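Local structure of D-aminopeptidase (Burkholderia sp. LK4, 5TZB) at residues R29-G33 / E343-E347; G196-S202 / V214-A220; S259-A265 / G298-F304. The protein is a beta-aminopeptidase of the Ntn hydrolase class and peptidase family S58, probably releasing N-terminal beta-amino acids from short peptides and related amides. One frame throughout, in Å; residues are numbered along the deposited sequence.

Contact 1 (R29-G33 / E343-E347)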
loop_
_atom_site.group_PDB
_atom_site.type_symbol
_atom_site.label_atom_id
_atom_site.label_comp_id
_atom_site.label_asym_id
_atom_site.label_seq_id
_atom_site.Cartn_x
_atom_site.Cartn_y
_atom_site.Cartn_z
ATOM N N ARG C 29 -9.634 11.838 33.021
ATOM C CA ARG C 29 -10.461 11.838 31.831
ATOM C C ARG C 29 -9.595 12.001 30.593
ATOM O O ARG C 29 -8.874 12.984 30.456
ATOM C CB ARG C 29 -11.487 12.957 31.906
ATOM C CG ARG C 29 -12.641 12.700 32.859
ATOM C CD ARG C 29 -13.619 13.875 32.847
ATOM N NE ARG C 29 -14.211 14.053 31.517
ATOM C CZ ARG C 29 -13.775 14.908 30.590
ATOM N NH1 ARG C 29 -12.718 15.682 30.829
ATOM N NH2 ARG C 29 -14.392 14.976 29.414
ATOM N N ILE C 30 -9.695 11.038 29.685
ATOM C CA ILE C 30 -8.931 11.046 28.445
ATOM C C ILE C 30 -9.741 11.631 27.303
ATOM O O ILE C 30 -10.836 11.156 27.013
ATOM C CB ILE C 30 -8.493 9.618 28.029
ATOM C CG1 ILE C 30 -7.668 8.933 29.130
ATOM C CG2 ILE C 30 -7.736 9.669 26.712
ATOM C CD1 ILE C 30 -6.349 9.580 29.412
ATOM N N GLY C 31 -9.214 12.677 26.676
ATOM C CA GLY C 31 -9.896 13.302 25.568
ATOM C C GLY C 31 -11.160 14.001 26.027
ATOM O O GLY C 31 -11.354 14.232 27.227
ATOM N N LEU C 32 -12.035 14.318 25.077
ATOM C CA LEU C 32 -13.219 15.111 25.387
ATOM C C LEU C 32 -14.558 14.386 25.193
ATOM O O LEU C 32 -15.615 14.916 25.569
ATOM C CB LEU C 32 -13.199 16.397 24.558
ATOM C CG LEU C 32 -12.072 17.356 24.941
ATOM C CD1 LEU C 32 -11.736 18.315 23.807
ATOM C CD2 LEU C 32 -12.455 18.110 26.197
ATOM N N GLY C 33 -14.523 13.186 24.618
ATOM C CA GLY C 33 -15.739 12.475 24.246
ATOM C C GLY C 33 -16.368 11.749 25.421
ATOM O O GLY C 33 -15.810 11.726 26.521
ATOM N N GLU C 343 -9.464 8.589 20.647
ATOM C CA GLU C 343 -9.667 8.652 22.102
ATOM C C GLU C 343 -9.829 7.271 22.732
ATOM O O GLU C 343 -9.298 7.014 23.830
ATOM C CB GLU C 343 -10.901 9.499 22.453
ATOM C CG GLU C 343 -10.725 10.998 22.245
ATOM C CD GLU C 343 -11.839 11.836 22.864
ATOM O OE1 GLU C 343 -12.709 11.295 23.597
ATOM O OE2 GLU C 343 -11.836 13.058 22.608
ATOM N N ALA C 344 -10.597 6.405 22.060
ATOM C CA ALA C 344 -10.888 5.074 22.585
ATOM C C ALA C 344 -9.605 4.266 22.737
ATOM O O ALA C 344 -9.403 3.589 23.745
ATOM C CB ALA C 344 -11.857 4.353 21.679
ATOM N N VAL C 345 -8.736 4.354 21.732
ATOM C CA VAL C 345 -7.448 3.670 21.762
ATOM C C VAL C 345 -6.544 4.239 22.856
ATOM O O VAL C 345 -5.912 3.481 23.606
ATOM C CB VAL C 345 -6.737 3.766 20.400
ATOM C CG1 VAL C 345 -5.286 3.279 20.511
ATOM C CG2 VAL C 345 -7.510 2.977 19.368
ATOM N N GLU C 346 -6.487 5.566 22.956
ATOM C CA GLU C 346 -5.668 6.196 23.982
ATOM C C GLU C 346 -6.103 5.719 25.377
ATOM O O GLU C 346 -5.266 5.307 26.181
ATOM C CB GLU C 346 -5.747 7.729 23.885
ATOM C CG GLU C 346 -4.810 8.481 24.840
ATOM C CD GLU C 346 -4.934 9.998 24.715
ATOM O OE1 GLU C 346 -5.650 10.458 23.807
ATOM O OE2 GLU C 346 -4.338 10.730 25.534
ATOM N N GLU C 347 -7.402 5.762 25.663
ATOM C CA GLU C 347 -7.871 5.369 26.999
ATOM C C GLU C 347 -7.733 3.866 27.244
ATOM O O GLU C 347 -7.469 3.433 28.375
ATOM C CB GLU C 347 -9.322 5.788 27.233
ATOM C CG GLU C 347 -9.773 5.525 28.672
ATOM C CD GLU C 347 -11.143 6.100 28.996
ATOM O OE1 GLU C 347 -11.699 6.829 28.155
ATOM O OE2 GLU C 347 -11.641 5.840 30.114
#

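Contact 2 (G196-S202 / V214-A220)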
loop_
_atom_site.group_PDB
_atom_site.type_symbol
_atom_site.label_atom_id
_atom_site.label_comp_id
_atom_site.label_asym_id
_atom_site.label_seq_id
_atom_site.Cartn_x
_atom_site.Cartn_y
_atom_site.Cartn_z
ATOM N N GLY C 196 1.691 -4.720 31.478
ATOM C CA GLY C 196 0.814 -4.377 30.378
ATOM C C GLY C 196 -0.321 -5.365 30.194
ATOM O O GLY C 196 -0.723 -6.044 31.144
ATOM N N GLY C 197 -0.846 -5.439 28.972
ATOM C CA GLY C 197 -1.897 -6.389 28.658
ATOM C C GLY C 197 -3.154 -5.793 28.053
ATOM O O GLY C 197 -3.108 -4.868 27.245
ATOM N N ILE C 198 -4.294 -6.336 28.458
ATOM C CA ILE C 198 -5.570 -5.999 27.832
ATOM C C ILE C 198 -6.124 -4.671 28.329
ATOM O O ILE C 198 -6.149 -4.418 29.535
ATOM C CB ILE C 198 -6.611 -7.118 28.086
ATOM C CG1 ILE C 198 -6.114 -8.437 27.493
ATOM C CG2 ILE C 198 -7.960 -6.756 27.494
ATOM C CD1 ILE C 198 -5.872 -8.391 25.940
ATOM N N GLY C 199 -6.567 -3.831 27.394
ATOM C CA GLY C 199 -7.241 -2.584 27.726
ATOM C C GLY C 199 -8.389 -2.330 26.763
ATOM O O GLY C 199 -8.348 -2.757 25.605
ATOM N N THR C 200 -9.430 -1.649 27.231
ATOM C CA THR C 200 -10.583 -1.389 26.369
ATOM C C THR C 200 -11.272 -0.071 26.730
ATOM O O THR C 200 -11.146 0.413 27.851
ATOM C CB THR C 200 -11.592 -2.554 26.450
ATOM O OG1 THR C 200 -12.581 -2.413 25.431
ATOM C CG2 THR C 200 -12.282 -2.590 27.816
ATOM N N ALA C 201 -11.976 0.513 25.769
ATOM C CA ALA C 201 -12.706 1.763 25.980
ATOM C C ALA C 201 -13.660 2.004 24.815
ATOM O O ALA C 201 -13.567 1.342 23.780
ATOM C CB ALA C 201 -11.749 2.953 26.127
ATOM N N SER C 202 -14.574 2.952 24.993
ATOM C CA SER C 202 -15.506 3.318 23.942
ATOM C C SER C 202 -15.898 4.784 23.989
ATOM O O SER C 202 -15.696 5.475 25.002
ATOM C CB SER C 202 -16.765 2.451 24.027
ATOM O OG SER C 202 -17.515 2.791 25.176
ATOM N N VAL C 214 -18.079 3.903 18.986
ATOM C CA VAL C 214 -16.756 3.406 18.589
ATOM C C VAL C 214 -16.072 2.786 19.802
ATOM O O VAL C 214 -15.930 3.443 20.844
ATOM C CB VAL C 214 -15.860 4.530 18.011
ATOM C CG1 VAL C 214 -14.497 3.982 17.640
ATOM C CG2 VAL C 214 -16.504 5.159 16.807
ATOM N N GLY C 215 -15.670 1.523 19.687
ATOM C CA GLY C 215 -14.980 0.845 20.780
ATOM C C GLY C 215 -13.608 0.351 20.363
ATOM O O GLY C 215 -13.369 0.144 19.185
ATOM N N ALA C 216 -12.702 0.178 21.323
ATOM C CA ALA C 216 -11.377 -0.364 21.036
ATOM C C ALA C 216 -10.978 -1.405 22.070
ATOM O O ALA C 216 -11.280 -1.265 23.263
ATOM C CB ALA C 216 -10.314 0.757 20.989
ATOM N N LEU C 217 -10.280 -2.443 21.619
ATOM C CA LEU C 217 -9.693 -3.420 22.533
ATOM C C LEU C 217 -8.215 -3.574 22.169
ATOM O O LEU C 217 -7.878 -3.923 21.031
ATOM C CB LEU C 217 -10.416 -4.772 22.447
ATOM C CG LEU C 217 -9.967 -5.867 23.427
ATOM C CD1 LEU C 217 -10.535 -5.579 24.787
ATOM C CD2 LEU C 217 -10.397 -7.246 22.951
ATOM N N VAL C 218 -7.324 -3.293 23.110
ATOM C CA VAL C 218 -5.905 -3.380 22.785
ATOM C C VAL C 218 -5.222 -4.457 23.612
ATOM O O VAL C 218 -5.693 -4.835 24.696
ATOM C CB VAL C 218 -5.175 -2.042 23.013
ATOM C CG1 VAL C 218 -5.901 -0.918 22.286
ATOM C CG2 VAL C 218 -5.057 -1.753 24.515
ATOM N N GLN C 219 -4.128 -4.974 23.065
ATOM C CA GLN C 219 -3.187 -5.789 23.817
ATOM C C GLN C 219 -1.866 -5.029 23.776
ATOM O O GLN C 219 -1.158 -5.050 22.767
ATOM C CB GLN C 219 -3.070 -7.195 23.227
ATOM C CG GLN C 219 -2.097 -8.111 23.936
ATOM C CD GLN C 219 -2.263 -9.552 23.499
ATOM O OE1 GLN C 219 -3.299 -10.167 23.757
ATOM N NE2 GLN C 219 -1.247 -10.099 22.827
ATOM N N ALA C 220 -1.582 -4.311 24.863
ATOM C CA ALA C 220 -0.488 -3.347 24.916
ATOM C C ALA C 220 0.772 -3.972 25.501
ATOM O O ALA C 220 0.767 -4.450 26.643
ATOM C CB ALA C 220 -0.899 -2.112 25.731
#

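Contact 3 (S259-A265 / G298-F304)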
loop_
_atom_site.group_PDB
_atom_site.type_symbol
_atom_site.label_atom_id
_atom_site.label_comp_id
_atom_site.label_asym_id
_atom_site.label_seq_id
_atom_site.Cartn_x
_atom_site.Cartn_y
_atom_site.Cartn_z
ATOM N N SER C 259 5.285 -4.186 21.143
ATOM C CA SER C 259 4.201 -4.438 20.198
ATOM C C SER C 259 2.857 -4.017 20.773
ATOM O O SER C 259 2.656 -4.046 21.987
ATOM C CB SER C 259 4.137 -5.918 19.807
ATOM O OG SER C 259 5.331 -6.356 19.177
ATOM N N ILE C 260 1.929 -3.639 19.901
ATOM C CA ILE C 260 0.558 -3.456 20.354
ATOM C C ILE C 260 -0.408 -3.796 19.235
ATOM O O ILE C 260 -0.297 -3.289 18.118
ATOM C CB ILE C 260 0.273 -2.018 20.893
ATOM C CG1 ILE C 260 -1.209 -1.883 21.275
ATOM C CG2 ILE C 260 0.685 -0.935 19.886
ATOM C CD1 ILE C 260 -1.570 -0.544 21.918
ATOM N N VAL C 261 -1.355 -4.679 19.541
ATOM C CA VAL C 261 -2.405 -4.988 18.581
ATOM C C VAL C 261 -3.666 -4.263 19.019
ATOM O O VAL C 261 -3.956 -4.158 20.208
ATOM C CB VAL C 261 -2.647 -6.513 18.432
ATOM C CG1 VAL C 261 -1.381 -7.199 17.895
ATOM C CG2 VAL C 261 -3.041 -7.133 19.735
ATOM N N VAL C 262 -4.364 -3.688 18.044
ATOM C CA VAL C 262 -5.552 -2.881 18.300
ATOM C C VAL C 262 -6.720 -3.370 17.445
ATOM O O VAL C 262 -6.554 -3.579 16.248
ATOM C CB VAL C 262 -5.306 -1.371 17.986
ATOM C CG1 VAL C 262 -6.533 -0.553 18.313
ATOM C CG2 VAL C 262 -4.119 -0.836 18.781
ATOM N N THR C 263 -7.880 -3.579 18.059
ATOM C CA THR C 263 -9.101 -3.755 17.289
ATOM C C THR C 263 -10.029 -2.601 17.611
ATOM O O THR C 263 -10.278 -2.314 18.776
ATOM C CB THR C 263 -9.832 -5.094 17.565
ATOM O OG1 THR C 263 -9.002 -6.198 17.185
ATOM C CG2 THR C 263 -11.117 -5.170 16.738
ATOM N N ILE C 264 -10.482 -1.917 16.566
ATOM C CA ILE C 264 -11.490 -0.872 16.671
ATOM C C ILE C 264 -12.815 -1.407 16.141
ATOM O O ILE C 264 -12.854 -1.980 15.052
ATOM C CB ILE C 264 -11.082 0.370 15.863
ATOM C CG1 ILE C 264 -9.850 1.032 16.500
ATOM C CG2 ILE C 264 -12.250 1.367 15.769
ATOM C CD1 ILE C 264 -9.145 2.044 15.558
ATOM N N ALA C 265 -13.899 -1.235 16.895
ATOM C CA ALA C 265 -15.220 -1.620 16.379
ATOM C C ALA C 265 -16.173 -0.429 16.376
ATOM O O ALA C 265 -16.098 0.464 17.240
ATOM C CB ALA C 265 -15.812 -2.767 17.193
ATOM N N GLY C 298 5.602 -4.504 17.121
ATOM C CA GLY C 298 4.609 -4.892 16.136
ATOM C C GLY C 298 3.337 -4.103 16.360
ATOM O O GLY C 298 2.497 -4.475 17.188
ATOM N N ASP C 299 3.203 -2.993 15.643
ATOM C CA ASP C 299 2.059 -2.114 15.842
ATOM C C ASP C 299 1.068 -2.294 14.692
ATOM O O ASP C 299 1.209 -1.708 13.613
ATOM C CB ASP C 299 2.530 -0.663 15.995
ATOM C CG ASP C 299 3.533 -0.496 17.153
ATOM O OD1 ASP C 299 3.545 -1.348 18.078
ATOM O OD2 ASP C 299 4.321 0.472 17.140
ATOM N N ILE C 300 0.078 -3.149 14.931
ATOM C CA ILE C 300 -0.819 -3.597 13.872
ATOM C C ILE C 300 -2.274 -3.373 14.264
ATOM O O ILE C 300 -2.711 -3.809 15.337
ATOM C CB ILE C 300 -0.552 -5.091 13.550
ATOM C CG1 ILE C 300 0.893 -5.256 13.072
ATOM C CG2 ILE C 300 -1.559 -5.636 12.540
ATOM C CD1 ILE C 300 1.336 -6.707 12.872
ATOM N N PHE C 301 -3.014 -2.680 13.401
ATOM C CA PHE C 301 -4.348 -2.198 13.747
ATOM C C PHE C 301 -5.447 -2.731 12.821
ATOM O O PHE C 301 -5.293 -2.749 11.601
ATOM C CB PHE C 301 -4.389 -0.662 13.716
ATOM C CG PHE C 301 -3.200 0.006 14.363
ATOM C CD1 PHE C 301 -2.654 -0.478 15.539
ATOM C CD2 PHE C 301 -2.629 1.139 13.777
ATOM C CE1 PHE C 301 -1.545 0.152 16.123
ATOM C CE2 PHE C 301 -1.521 1.771 14.359
ATOM C CZ PHE C 301 -0.988 1.282 15.529
ATOM N N LEU C 302 -6.566 -3.121 13.417
ATOM C CA LEU C 302 -7.718 -3.622 12.681
ATOM C C LEU C 302 -8.943 -2.852 13.103
ATOM O O LEU C 302 -9.117 -2.574 14.285
ATOM C CB LEU C 302 -7.925 -5.114 12.938
ATOM C CG LEU C 302 -9.195 -5.797 12.412
ATOM C CD1 LEU C 302 -9.244 -5.793 10.910
ATOM C CD2 LEU C 302 -9.240 -7.222 12.923
ATOM N N ALA C 303 -9.770 -2.490 12.132
ATOM C CA ALA C 303 -11.057 -1.869 12.397
ATOM C C ALA C 303 -12.172 -2.598 11.639
ATOM O O ALA C 303 -12.023 -2.907 10.458
ATOM C CB ALA C 303 -11.031 -0.415 12.018
ATOM N N PHE C 304 -13.270 -2.898 12.321
ATOM C CA PHE C 304 -14.442 -3.450 11.633
ATOM C C PHE C 304 -15.718 -2.698 12.014
ATOM O O PHE C 304 -15.828 -2.118 13.104
ATOM C CB PHE C 304 -14.588 -4.960 11.894
ATOM C CG PHE C 304 -14.994 -5.323 13.307
ATOM C CD1 PHE C 304 -16.336 -5.442 13.664
ATOM C CD2 PHE C 304 -14.027 -5.601 14.264
ATOM C CE1 PHE C 304 -16.702 -5.785 14.956
ATOM C CE2 PHE C 304 -14.387 -5.951 15.557
ATOM C CZ PHE C 304 -15.733 -6.040 15.903
#

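Contact 1 (R29-G33 / E343-E347)
Glu343 reaches out from its helix with an extended chain and takes hold of two consecutive backbone amides, those of Leu32 and Gly33. Its OE1 receives Gly33 N at 2.8 Å through the syn lone pair, while Leu32 N approaches OE2, also at 2.8 Å, from above the carboxylate plane. The two bonds limit rotation of the carboxylate, and a salt bridge from OE1 to Arg203 gives it a third partner. The packed side of the contact belongs to Ile30. Its CG2 rests against the Glu346 carboxylate, 3.5 Å from CD, because it lies anti to the backbone N; CB leans on CB of Glu347 at 4.0 Å. Arg288 pairs with Glu346, and Arg203 and Arg24 with Glu347; these salt bridges probably offset the charge of the buried acids, whose chains also pack on Ile30. Leu32 marks the looser side: CB brushes OE2 of Glu343 at 4.1 Å, but its side chain sets off away from the helix at the first bond, is partly exposed, and packs on Glu237 of the second subunit. The whole illustrates an N-terminal loop tied by carboxylate-to-amide bonds to the flank of a helix, consistent with the alpha-beta-beta-alpha sandwich of Ntn-type hydrolases.

Contact 2 (G196-S202 / V214-A220)
Thr200 and Leu217 face each other as a non-hydrogen-bonded pair in an antiparallel hairpin, and their torsions set how the two side chains meet. With chi1 at -169° the Thr200 hydroxyl lies opposite the amide nitrogen, a rotation that places OG1 2.8 Å from Ala216 O, to which it donates a hydrogen bond. That carbonyl also accepts Ala201 N, in the carbonyl plane, at 3.2 Å; one buried oxygen is thus gripped by two donors. OG1 is itself a partner of Ile41 N. Leu217 places CG opposite its nitrogen (chi1 -176°), which brings CD1 to 3.6 Å from Thr200 CB and 3.9 Å from Ile198 CG2, spanning both side chains. Farther along the same face, CD1 of Ile198 comes alongside Gln219 OE1 at 3.8 Å, while NE2 of that amide bonds to Thr148 and to Thr114 O. Ser202 OG bonds to Asp43 and to Gly36 N. On the reverse face, Val218 tucks CG2 against its bare glycine partner, 3.6 Å from Gly199 O. The backbone ladder runs from Gly197 and Ala220 to Ala201 and Ala216, the strands inclined at 155°. Strand 213-220 continues the sheet into strand 260-266; Leu217 and Ile198 pack on strand 63-71 of the facing sheet, whereas Val214 and Ala201 lie against helix 331-355.

Contact 3 (S259-A265 / G298-F304)
Val262 and Phe301 form the middle of this parallel pairing, with CG2 of the valine 3.6 Å from CD1 of the ring, which it meets obliquely. Phe301 also reaches Ala282 and Ser283 of helix 272-289. One step along the same face, Ile264 and Ala303 touch CB to CB at 3.9 Å. The other face is led by Phe304, whose CG sits between its backbone N and carbonyl carbon (chi1 70°), a torsion that lays the ring against Thr263 and Ala265. There Ala265 CB lies over one ring face, a CH-pi contact 3.9 Å from the centroid, and Thr263 CG2 meets the ring edge at CE2, 3.6 Å away. The strands are consecutive arms of a beta-alpha-beta crossover through helix 272-289, which covers the Phe301 side; Ile111 and Val144 of the facing sheet cover Leu302 on the other, in keeping with an Ntn-type sandwich. Backbone bonds pass back and forth between the arms, among them Ile264 N to Leu302 O at 2.7 Å. Toward the polar end, Ile260 N gives its main bond to Gly298 O at 2.9 Å and only a weak one to Asp299 OD1, an atom also bonded to Ser297. At the outermost edge Ser259, the first residue modelled after a break in the chain, accepts Gly298 N on OG at 2.8 Å.

From the N terminus, the 29-33 loop waits for more than three hundred residues before helix 331-355 closes contact 1, the widest of the three loops. Contacts 2 and 3 both lie within it and follow one another in series: contact 2 closes a short hairpin loop, contact 3 the longer crossover through helix 272-289. They are joined edge to edge within one sheet, strands 213-220 and 260-266 being neighbours, with Leu217 N probably hydrogen-bonded to Thr263 O at 2.8 Å. The helix of contact 1 packs on this sheet, Ala344 and Val345 touching Ala216 and Val345 also touching Val262, so N-terminal loop, helical layer and sheet are stacked in succession.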